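Local coordinates for putative aminotransferase (PDB 4ZWV), which probably transfers amino groups to a sugar with pyridoxal 5'-phosphate as cofactor, in the making of the AT2433 aminopentose, at residues D257-L262 / V352-T357; H263-A268 / Q359-V364; F269-L274 / Y294-K299. All coordinates share one frame; numbering follows the deposited sequence.

Contact 1: residues D257-L262 / V352-T357; sequences DEQLRL and VGWWLT
Gln259 and Leu262, on one flank of the long helix 243-273, receive Trp354 from the loop that joins strand 347-350 to helix 358-369. Both elements belong to the C-terminal part of this aminotransferase of the DegT/DnrJ/EryC1 family, which has the fold of pyridoxal phosphate enzymes of the aspartate aminotransferase type. Gly353 to Leu356 form a type I beta turn, closed by Leu356 N to Gly353 O, and Trp354 stands at its second position. The backbones come nearest at Leu262 and Trp354, with CA atoms 5.1 Å apart.

Gln259 lies alongside the indole, and the two side chains run the same way. Gln259 CG sits over one face of the five-membered ring of Trp354, 3.9 Å from the centroid and 26° off the normal, a CH-pi contact. The closest pair is Gln259 CG and Trp354 CG at 3.6 Å. Trp354 CG sits between its own backbone N and carbonyl carbon (chi1 55°), which puts the indole beside the Gln259 side chain, pointing away from the helix axis. The Gln259 amide lies at 44° to the ring and is bonded elsewhere: its OE1 pairs with Thr255 OG1, one turn back. Leu262 CD1 packs on Trp354 CB at 3.9 Å. Trp355 CE3 also lies 3.5 Å from the plane of the Trp354 ring. Ala11 of the N-terminal region touches both Gln259 and Trp354.

With only an alanine at Trp354, Gln259 CG would probably lose its aromatic face and a gap would be likely to open between helix and turn. On the helix surface, Arg261 NE bonds to Glu258 OE1 at 2.9 Å and Arg261 NH2 to Glu258 OE2 at 2.7 Å. Between the segments the contact is apolar, resting on Gln259 CG and Leu262 CD1, while Arg261 and Glu258 pair along the helix.

Contact 2: residues H263-A268 / Q359-V364; sequences HRENAA and QDREHV
Segments 263-268 and 359-364, on helices 243-273 and 358-369, come nearest at Asn266 and Arg361, with CA atoms 7.4 Å apart. This is a helix-helix contact in the C-terminal part of the aminotransferase fold, bridged by one long side chain. Arg361 reaches across with its chain extended from CG to NE. Its CG lies between the backbone N and the carbonyl carbon (chi1 65°), which sends the chain toward the other helix.

NH1 does the touching and has two acceptors there. Asn266 OD1 takes a hydrogen bond from Arg361 NH1 at 2.8 Å, with the donor in the carbonyl plane. The amide stands nearly upright to the guanidinium, at 88°. Glu265 OE2 takes a longer and more bent bond from Arg361 NH1, 3.2 Å with an N-H...O angle of 137°, as part of a salt bridge.

The other oxygen of Glu265, OE1, has a salt bridge to Arg261, so the carboxylate sits between two arginines and is likely to stay charged. Asn266 ND2 bonds to Val352 O, which fixes the turn of its amide. Phe269 adds a cation-pi contact to Arg361. At NH1 of Arg361, the bond to Glu265 OE2 uses the anti lone pair of that oxygen.

Contact 3: residues F269-L274 / Y294-K299; sequences FYDKEL and YVYDVK
Tyr270 and Tyr296 bring the C-terminal end of helix 243-273 to strand 296-300, with CA atoms 8.4 Å apart; farther along, Leu274 CA and Val298 CA are 9.6 Å apart. This is a helix packed on a small antiparallel sheet, in the order 280-282, 296-300, 347-350, within the C-terminal part of the aminotransferase fold. Leu274 is the first residue to leave the helix.

Tyr296 carries the strand's side of the contact. Its CG is anti to the backbone N (chi1 -174°), and the ring extends from the strand to the helix. The two tyrosines slide past each other in opposite directions. Tyr270 CB lies over one face of the Tyr296 ring, 3.5 Å from Tyr296 CZ and 21° off the normal at the centroid, a CH-pi contact. The ring of Tyr270 turns its edge to that same ring, with planes at 62° and centroids 5.0 Å apart. Tyr270 CD2 leads this edge and lies 3.6 Å from Tyr296 CG. Leu274 CD1 adds a looser contact with Tyr296 CE2.

The hydroxyl of Tyr270 bonds to Pro351 O, beyond strand 347-350, and its side chain also touches Val364 and Val365 of helix 358-369. Tyr270 thus joins the helix, the sheet and the C-terminal helix. Leu282 of the neighbouring strand touches Leu274 and Tyr296.

The hydroxyl of Tyr296 meets the helix through Asp271. It donates to the carboxylate, whose OD1 lies at the edge of the Tyr296 ring. With Tyr270 at the face and Asp271 at the hydroxyl, the Tyr296 ring is probably restrained from turning. In that bond Tyr296 OH meets Asp271 OD1 on its anti side at 2.7 Å.

In the fold
All three contacts use helix 243-273, in order along its C-terminal half. Contact 1 sets a loop against it, contact 2 the helix 358-369, contact 3 the strand 296-300. Contact 3 is buried and mostly aromatic, with one polar bond. Contacts 1 and 2 are only partly buried. Contact 1 is apolar, while contact 2 rests on charge and hydrogen bonds. The contacts also touch one another. Val352 of contact 1 packs on Tyr270 and Tyr296, and Gly353 lies against His263 of contact 2. Ala267 O of contact 2 comes near Tyr296 CE1 of contact 3. The chemistry thus changes from contact to contact along the one helix they share.

Contact 1: residues D257-L262 / V352-T357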
loop_
_atom_site.group_PDB
_atom_site.type_symbol
_atom_site.label_atom_id
_atom_site.label_comp_id
_atom_site.label_asym_id
_atom_site.label_seq_id
_atom_site.Cartn_x
_atom_site.Cartn_y
_atom_site.Cartn_z
ATOM N N ASP A 257 10.182 -6.941 -23.669
ATOM C CA ASP A 257 11.432 -6.673 -24.389
ATOM C C ASP A 257 11.184 -6.047 -25.769
ATOM O O ASP A 257 11.884 -5.113 -26.166
ATOM C CB ASP A 257 12.245 -7.956 -24.560
ATOM C CG ASP A 257 12.878 -8.424 -23.265
ATOM O OD1 ASP A 257 13.086 -7.586 -22.366
ATOM O OD2 ASP A 257 13.162 -9.635 -23.151
ATOM N N GLU A 258 10.192 -6.562 -26.486
ATOM C CA GLU A 258 9.849 -6.013 -27.791
ATOM C C GLU A 258 9.279 -4.607 -27.639
ATOM O O GLU A 258 9.570 -3.719 -28.439
ATOM C CB GLU A 258 8.862 -6.923 -28.528
ATOM C CG GLU A 258 8.299 -6.337 -29.822
ATOM C CD GLU A 258 9.343 -6.136 -30.920
ATOM O OE1 GLU A 258 10.489 -6.616 -30.783
ATOM O OE2 GLU A 258 9.002 -5.495 -31.937
ATOM N N GLN A 259 8.482 -4.392 -26.597
ATOM C CA GLN A 259 7.939 -3.066 -26.382
ATOM C C GLN A 259 9.064 -2.065 -26.087
ATOM O O GLN A 259 9.051 -0.945 -26.593
ATOM C CB GLN A 259 6.889 -3.106 -25.272
ATOM C CG GLN A 259 5.559 -3.697 -25.772
ATOM C CD GLN A 259 4.868 -4.617 -24.774
ATOM O OE1 GLN A 259 4.188 -5.570 -25.170
ATOM N NE2 GLN A 259 5.029 -4.336 -23.484
ATOM N N LEU A 260 10.035 -2.481 -25.283
ATOM C CA LEU A 260 11.195 -1.646 -24.983
ATOM C C LEU A 260 11.977 -1.309 -26.251
ATOM O O LEU A 260 12.447 -0.183 -26.428
ATOM C CB LEU A 260 12.098 -2.348 -23.969
ATOM C CG LEU A 260 13.198 -1.523 -23.312
ATOM C CD1 LEU A 260 12.652 -0.216 -22.729
ATOM C CD2 LEU A 260 13.869 -2.357 -22.230
ATOM N N ARG A 261 12.123 -2.297 -27.124
ATOM C CA ARG A 261 12.814 -2.095 -28.390
ATOM C C ARG A 261 12.102 -1.007 -29.203
ATOM O O ARG A 261 12.746 -0.155 -29.793
ATOM C CB ARG A 261 12.889 -3.406 -29.171
ATOM C CG ARG A 261 13.731 -3.320 -30.436
ATOM C CD ARG A 261 13.548 -4.555 -31.298
ATOM N NE ARG A 261 12.216 -4.574 -31.895
ATOM C CZ ARG A 261 11.867 -3.853 -32.955
ATOM N NH1 ARG A 261 12.756 -3.064 -33.545
ATOM N NH2 ARG A 261 10.632 -3.920 -33.430
ATOM N N LEU A 262 10.770 -1.008 -29.183
ATOM C CA LEU A 262 10.010 -0.004 -29.922
ATOM C C LEU A 262 10.137 1.391 -29.296
ATOM O O LEU A 262 10.289 2.377 -30.024
ATOM C CB LEU A 262 8.537 -0.409 -30.019
ATOM C CG LEU A 262 8.266 -1.651 -30.869
ATOM C CD1 LEU A 262 6.817 -2.078 -30.750
ATOM C CD2 LEU A 262 8.621 -1.393 -32.329
ATOM N N VAL A 352 6.234 8.297 -27.134
ATOM C CA VAL A 352 7.338 7.599 -27.781
ATOM C C VAL A 352 7.189 6.074 -27.665
ATOM O O VAL A 352 8.008 5.315 -28.166
ATOM C CB VAL A 352 8.690 8.070 -27.176
ATOM C CG1 VAL A 352 8.915 7.444 -25.808
ATOM C CG2 VAL A 352 9.858 7.764 -28.113
ATOM N N GLY A 353 6.121 5.623 -27.019
ATOM C CA GLY A 353 5.984 4.209 -26.706
ATOM C C GLY A 353 5.613 3.242 -27.823
ATOM O O GLY A 353 5.457 3.628 -28.989
ATOM N N TRP A 354 5.463 1.969 -27.445
ATOM C CA TRP A 354 5.239 0.865 -28.389
ATOM C C TRP A 354 3.953 0.986 -29.203
ATOM O O TRP A 354 3.814 0.345 -30.242
ATOM C CB TRP A 354 5.215 -0.470 -27.631
ATOM C CG TRP A 354 4.211 -0.460 -26.514
ATOM C CD1 TRP A 354 4.449 -0.149 -25.210
ATOM C CD2 TRP A 354 2.803 -0.737 -26.610
ATOM N NE1 TRP A 354 3.280 -0.226 -24.481
ATOM C CE2 TRP A 354 2.258 -0.580 -25.321
ATOM C CE3 TRP A 354 1.953 -1.104 -27.664
ATOM C CZ2 TRP A 354 0.908 -0.781 -25.053
ATOM C CZ3 TRP A 354 0.609 -1.297 -27.392
ATOM C CH2 TRP A 354 0.105 -1.137 -26.099
ATOM N N TRP A 355 3.014 1.796 -28.725
ATOM C CA TRP A 355 1.705 1.937 -29.362
ATOM C C TRP A 355 1.745 2.879 -30.558
ATOM O O TRP A 355 0.764 3.018 -31.285
ATOM C CB TRP A 355 0.675 2.437 -28.344
ATOM C CG TRP A 355 1.070 3.733 -27.712
ATOM C CD1 TRP A 355 0.757 4.987 -28.151
ATOM C CD2 TRP A 355 1.869 3.906 -26.534
ATOM N NE1 TRP A 355 1.309 5.934 -27.313
ATOM C CE2 TRP A 355 1.996 5.295 -26.315
ATOM C CE3 TRP A 355 2.486 3.022 -25.639
ATOM C CZ2 TRP A 355 2.706 5.821 -25.237
ATOM C CZ3 TRP A 355 3.190 3.547 -24.568
ATOM C CH2 TRP A 355 3.301 4.934 -24.380
ATOM N N LEU A 356 2.880 3.538 -30.746
ATOM C CA LEU A 356 3.072 4.414 -31.889
ATOM C C LEU A 356 3.287 3.656 -33.200
ATOM O O LEU A 356 4.295 2.969 -33.364
ATOM C CB LEU A 356 4.270 5.323 -31.639
ATOM C CG LEU A 356 4.142 6.537 -30.737
ATOM C CD1 LEU A 356 5.455 7.295 -30.756
ATOM C CD2 LEU A 356 3.040 7.411 -31.249
ATOM N N THR A 357 2.357 3.790 -34.140
ATOM C CA THR A 357 2.572 3.243 -35.476
ATOM C C THR A 357 3.589 4.104 -36.205
ATOM O O THR A 357 3.899 5.205 -35.764
ATOM C CB THR A 357 1.288 3.199 -36.304
ATOM O OG1 THR A 357 0.824 4.538 -36.533
ATOM C CG2 THR A 357 0.222 2.385 -35.592
#

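Contact 2: residues H263-A268 / Q359-V364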
loop_
_atom_site.group_PDB
_atom_site.type_symbol
_atom_site.label_atom_id
_atom_site.label_comp_id
_atom_site.label_asym_id
_atom_site.label_seq_id
_atom_site.Cartn_x
_atom_site.Cartn_y
_atom_site.Cartn_z
ATOM N N HIS A 263 10.077 1.480 -27.963
ATOM C CA HIS A 263 10.348 2.759 -27.290
ATOM C C HIS A 263 11.669 3.341 -27.783
ATOM O O HIS A 263 11.761 4.515 -28.146
ATOM C CB HIS A 263 10.429 2.603 -25.763
ATOM C CG HIS A 263 9.102 2.583 -25.060
ATOM N ND1 HIS A 263 8.680 3.616 -24.249
ATOM C CD2 HIS A 263 8.126 1.643 -25.011
ATOM C CE1 HIS A 263 7.497 3.319 -23.739
ATOM N NE2 HIS A 263 7.138 2.127 -24.184
ATOM N N ARG A 264 12.695 2.499 -27.792
ATOM C CA ARG A 264 14.032 2.942 -28.164
ATOM C C ARG A 264 14.139 3.287 -29.645
ATOM O O ARG A 264 14.778 4.271 -30.010
ATOM C CB ARG A 264 15.053 1.873 -27.770
ATOM C CG ARG A 264 15.245 1.814 -26.257
ATOM C CD ARG A 264 15.924 0.541 -25.781
ATOM N NE ARG A 264 16.152 0.613 -24.339
ATOM C CZ ARG A 264 16.418 -0.431 -23.560
ATOM N NH1 ARG A 264 16.489 -1.650 -24.072
ATOM N NH2 ARG A 264 16.604 -0.251 -22.254
ATOM N N GLU A 265 13.489 2.497 -30.494
ATOM C CA GLU A 265 13.470 2.773 -31.928
ATOM C C GLU A 265 12.775 4.103 -32.232
ATOM O O GLU A 265 13.248 4.887 -33.054
ATOM C CB GLU A 265 12.786 1.625 -32.670
ATOM C CG GLU A 265 12.596 1.855 -34.159
ATOM C CD GLU A 265 11.742 0.780 -34.816
ATOM O OE1 GLU A 265 12.065 -0.419 -34.667
ATOM O OE2 GLU A 265 10.743 1.133 -35.478
ATOM N N ASN A 266 11.665 4.367 -31.547
ATOM C CA ASN A 266 10.941 5.620 -31.751
ATOM C C ASN A 266 11.755 6.829 -31.287
ATOM O O ASN A 266 11.754 7.875 -31.940
ATOM C CB ASN A 266 9.595 5.578 -31.026
ATOM C CG ASN A 266 8.638 4.588 -31.650
ATOM O OD1 ASN A 266 8.757 4.251 -32.834
ATOM N ND2 ASN A 266 7.688 4.107 -30.862
ATOM N N ALA A 267 12.438 6.679 -30.155
ATOM C CA ALA A 267 13.324 7.725 -29.643
ATOM C C ALA A 267 14.446 8.023 -30.635
ATOM O O ALA A 267 14.788 9.184 -30.881
ATOM C CB ALA A 267 13.903 7.316 -28.297
ATOM N N ALA A 268 15.014 6.968 -31.209
ATOM C CA ALA A 268 16.073 7.141 -32.202
ATOM C C ALA A 268 15.535 7.880 -33.421
ATOM O O ALA A 268 16.227 8.718 -34.010
ATOM C CB ALA A 268 16.655 5.796 -32.606
ATOM N N GLN A 359 3.024 5.622 -38.892
ATOM C CA GLN A 359 2.231 6.779 -39.288
ATOM C C GLN A 359 2.067 7.777 -38.138
ATOM O O GLN A 359 2.128 8.991 -38.358
ATOM C CB GLN A 359 0.864 6.329 -39.811
ATOM C CG GLN A 359 0.004 7.449 -40.372
ATOM C CD GLN A 359 -1.234 6.931 -41.089
ATOM O OE1 GLN A 359 -1.405 5.724 -41.265
ATOM N NE2 GLN A 359 -2.098 7.847 -41.517
ATOM N N ASP A 360 1.865 7.265 -36.922
ATOM C CA ASP A 360 1.749 8.115 -35.735
ATOM C C ASP A 360 3.009 8.959 -35.510
ATOM O O ASP A 360 2.920 10.173 -35.317
ATOM C CB ASP A 360 1.489 7.277 -34.480
ATOM C CG ASP A 360 0.096 6.675 -34.433
ATOM O OD1 ASP A 360 -0.832 7.199 -35.092
ATOM O OD2 ASP A 360 -0.062 5.662 -33.716
ATOM N N ARG A 361 4.182 8.328 -35.520
ATOM C CA ARG A 361 5.406 9.076 -35.198
ATOM C C ARG A 361 5.787 10.032 -36.317
ATOM O O ARG A 361 6.373 11.084 -36.058
ATOM C CB ARG A 361 6.578 8.142 -34.872
ATOM C CG ARG A 361 7.059 7.275 -36.008
ATOM C CD ARG A 361 8.198 6.389 -35.533
ATOM N NE ARG A 361 8.875 5.753 -36.659
ATOM C CZ ARG A 361 9.758 4.769 -36.545
ATOM N NH1 ARG A 361 10.079 4.293 -35.347
ATOM N NH2 ARG A 361 10.319 4.257 -37.635
ATOM N N GLU A 362 5.445 9.674 -37.554
ATOM C CA GLU A 362 5.659 10.566 -38.687
ATOM C C GLU A 362 4.755 11.785 -38.548
ATOM O O GLU A 362 5.146 12.904 -38.883
ATOM C CB GLU A 362 5.386 9.834 -40.000
ATOM C CG GLU A 362 6.484 8.862 -40.389
ATOM C CD GLU A 362 6.070 7.914 -41.497
ATOM O OE1 GLU A 362 5.020 8.156 -42.133
ATOM O OE2 GLU A 362 6.796 6.927 -41.733
ATOM N N HIS A 363 3.558 11.563 -38.008
ATOM C CA HIS A 363 2.616 12.648 -37.769
ATOM C C HIS A 363 3.136 13.605 -36.689
ATOM O O HIS A 363 3.012 14.826 -36.826
ATOM C CB HIS A 363 1.242 12.075 -37.380
ATOM C CG HIS A 363 0.234 13.112 -36.993
ATOM N ND1 HIS A 363 -0.183 14.105 -37.853
ATOM C CD2 HIS A 363 -0.458 13.294 -35.844
ATOM C CE1 HIS A 363 -1.074 14.866 -37.242
ATOM N NE2 HIS A 363 -1.263 14.392 -36.024
ATOM N N VAL A 364 3.734 13.053 -35.635
ATOM C CA VAL A 364 4.317 13.865 -34.569
ATOM C C VAL A 364 5.431 14.749 -35.139
ATOM O O VAL A 364 5.445 15.964 -34.923
ATOM C CB VAL A 364 4.868 12.987 -33.430
ATOM C CG1 VAL A 364 5.673 13.821 -32.433
ATOM C CG2 VAL A 364 3.724 12.247 -32.729
#

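Contact 3: residues F269-L274 / Y294-K299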
loop_
_atom_site.group_PDB
_atom_site.type_symbol
_atom_site.label_atom_id
_atom_site.label_comp_id
_atom_site.label_asym_id
_atom_site.label_seq_id
_atom_site.Cartn_x
_atom_site.Cartn_y
_atom_site.Cartn_z
ATOM N N PHE A 269 14.297 7.567 -33.796
ATOM C CA PHE A 269 13.641 8.232 -34.916
ATOM C C PHE A 269 13.503 9.732 -34.643
ATOM O O PHE A 269 13.840 10.559 -35.495
ATOM C CB PHE A 269 12.275 7.593 -35.182
ATOM C CG PHE A 269 11.507 8.225 -36.307
ATOM C CD1 PHE A 269 11.767 7.880 -37.621
ATOM C CD2 PHE A 269 10.506 9.149 -36.045
ATOM C CE1 PHE A 269 11.052 8.458 -38.657
ATOM C CE2 PHE A 269 9.792 9.727 -37.077
ATOM C CZ PHE A 269 10.064 9.382 -38.378
ATOM N N TYR A 270 13.006 10.079 -33.462
ATOM C CA TYR A 270 12.909 11.488 -33.081
ATOM C C TYR A 270 14.281 12.167 -33.056
ATOM O O TYR A 270 14.415 13.299 -33.521
ATOM C CB TYR A 270 12.248 11.646 -31.713
ATOM C CG TYR A 270 10.763 11.358 -31.656
ATOM C CD1 TYR A 270 9.943 11.497 -32.769
ATOM C CD2 TYR A 270 10.185 10.953 -30.461
ATOM C CE1 TYR A 270 8.578 11.238 -32.690
ATOM C CE2 TYR A 270 8.835 10.690 -30.370
ATOM C CZ TYR A 270 8.035 10.834 -31.479
ATOM O OH TYR A 270 6.688 10.570 -31.369
ATOM N N ASP A 271 15.287 11.490 -32.498
ATOM C CA ASP A 271 16.657 12.013 -32.497
ATOM C C ASP A 271 17.096 12.427 -33.896
ATOM O O ASP A 271 17.761 13.447 -34.074
ATOM C CB ASP A 271 17.655 10.978 -31.985
ATOM C CG ASP A 271 17.566 10.734 -30.493
ATOM O OD1 ASP A 271 17.005 11.566 -29.738
ATOM O OD2 ASP A 271 18.099 9.686 -30.079
ATOM N N LYS A 272 16.737 11.606 -34.879
ATOM C CA LYS A 272 17.178 11.792 -36.259
ATOM C C LYS A 272 16.368 12.854 -36.993
ATOM O O LYS A 272 16.908 13.592 -37.823
ATOM C CB LYS A 272 17.090 10.460 -37.018
ATOM C CG LYS A 272 17.491 10.521 -38.488
ATOM C CD LYS A 272 17.234 9.178 -39.172
ATOM C CE LYS A 272 17.676 9.182 -40.633
ATOM N NZ LYS A 272 16.948 10.193 -41.452
ATOM N N GLU A 273 15.078 12.931 -36.678
ATOM C CA GLU A 273 14.135 13.684 -37.496
ATOM C C GLU A 273 13.717 15.030 -36.908
ATOM O O GLU A 273 13.036 15.810 -37.577
ATOM C CB GLU A 273 12.888 12.829 -37.752
ATOM C CG GLU A 273 13.167 11.501 -38.451
ATOM C CD GLU A 273 13.620 11.665 -39.891
ATOM O OE1 GLU A 273 13.406 12.752 -40.472
ATOM O OE2 GLU A 273 14.191 10.699 -40.444
ATOM N N LEU A 274 14.111 15.289 -35.663
ATOM C CA LEU A 274 13.747 16.530 -34.976
ATOM C C LEU A 274 14.930 17.492 -34.800
ATOM O O LEU A 274 14.893 18.369 -33.942
ATOM C CB LEU A 274 13.113 16.231 -33.616
ATOM C CG LEU A 274 11.721 15.587 -33.668
ATOM C CD1 LEU A 274 11.150 15.397 -32.260
ATOM C CD2 LEU A 274 10.775 16.408 -34.541
ATOM N N TYR A 294 10.511 6.192 -21.241
ATOM C CA TYR A 294 9.132 6.191 -20.786
ATOM C C TYR A 294 8.341 7.233 -21.581
ATOM O O TYR A 294 7.219 6.969 -22.031
ATOM C CB TYR A 294 9.111 6.486 -19.287
ATOM C CG TYR A 294 7.763 6.518 -18.628
ATOM C CD1 TYR A 294 6.923 5.412 -18.659
ATOM C CD2 TYR A 294 7.355 7.641 -17.921
ATOM C CE1 TYR A 294 5.690 5.440 -18.017
ATOM C CE2 TYR A 294 6.134 7.677 -17.278
ATOM C CZ TYR A 294 5.310 6.576 -17.336
ATOM O OH TYR A 294 4.096 6.612 -16.693
ATOM N N VAL A 295 8.943 8.414 -21.741
ATOM C CA VAL A 295 8.447 9.461 -22.637
ATOM C C VAL A 295 9.674 10.056 -23.328
ATOM O O VAL A 295 10.800 9.736 -22.949
ATOM C CB VAL A 295 7.661 10.575 -21.889
ATOM C CG1 VAL A 295 6.379 10.020 -21.270
ATOM C CG2 VAL A 295 8.537 11.233 -20.832
ATOM N N TYR A 296 9.459 10.924 -24.309
ATOM C CA TYR A 296 10.560 11.571 -25.025
ATOM C C TYR A 296 10.514 13.073 -24.762
ATOM O O TYR A 296 9.581 13.754 -25.179
ATOM C CB TYR A 296 10.472 11.264 -26.526
ATOM C CG TYR A 296 11.648 11.782 -27.323
ATOM C CD1 TYR A 296 12.768 10.991 -27.535
ATOM C CD2 TYR A 296 11.640 13.069 -27.857
ATOM C CE1 TYR A 296 13.863 11.469 -28.261
ATOM C CE2 TYR A 296 12.724 13.552 -28.582
ATOM C CZ TYR A 296 13.828 12.743 -28.780
ATOM O OH TYR A 296 14.909 13.223 -29.494
ATOM N N ASP A 297 11.515 13.585 -24.048
ATOM C CA ASP A 297 11.526 14.996 -23.665
ATOM C C ASP A 297 12.215 15.893 -24.687
ATOM O O ASP A 297 13.246 15.530 -25.265
ATOM C CB ASP A 297 12.221 15.185 -22.316
ATOM C CG ASP A 297 11.343 14.789 -21.145
ATOM O OD1 ASP A 297 10.166 14.450 -21.375
ATOM O OD2 ASP A 297 11.833 14.840 -19.996
ATOM N N VAL A 298 11.643 17.078 -24.891
ATOM C CA VAL A 298 12.307 18.157 -25.619
ATOM C C VAL A 298 12.093 19.463 -24.860
ATOM O O VAL A 298 11.338 19.507 -23.890
ATOM C CB VAL A 298 11.786 18.300 -27.068
ATOM C CG1 VAL A 298 12.066 17.029 -27.870
ATOM C CG2 VAL A 298 10.306 18.622 -27.086
ATOM N N LYS A 299 12.773 20.517 -25.284
ATOM C CA LYS A 299 12.569 21.836 -24.697
ATOM C C LYS A 299 12.184 22.803 -25.805
ATOM O O LYS A 299 12.856 22.858 -26.828
ATOM C CB LYS A 299 13.833 22.297 -23.963
ATOM C CG LYS A 299 14.171 21.434 -22.741
ATOM C CD LYS A 299 15.527 21.797 -22.118
ATOM C CE LYS A 299 16.682 21.390 -23.014
ATOM N NZ LYS A 299 18.018 21.652 -22.392
#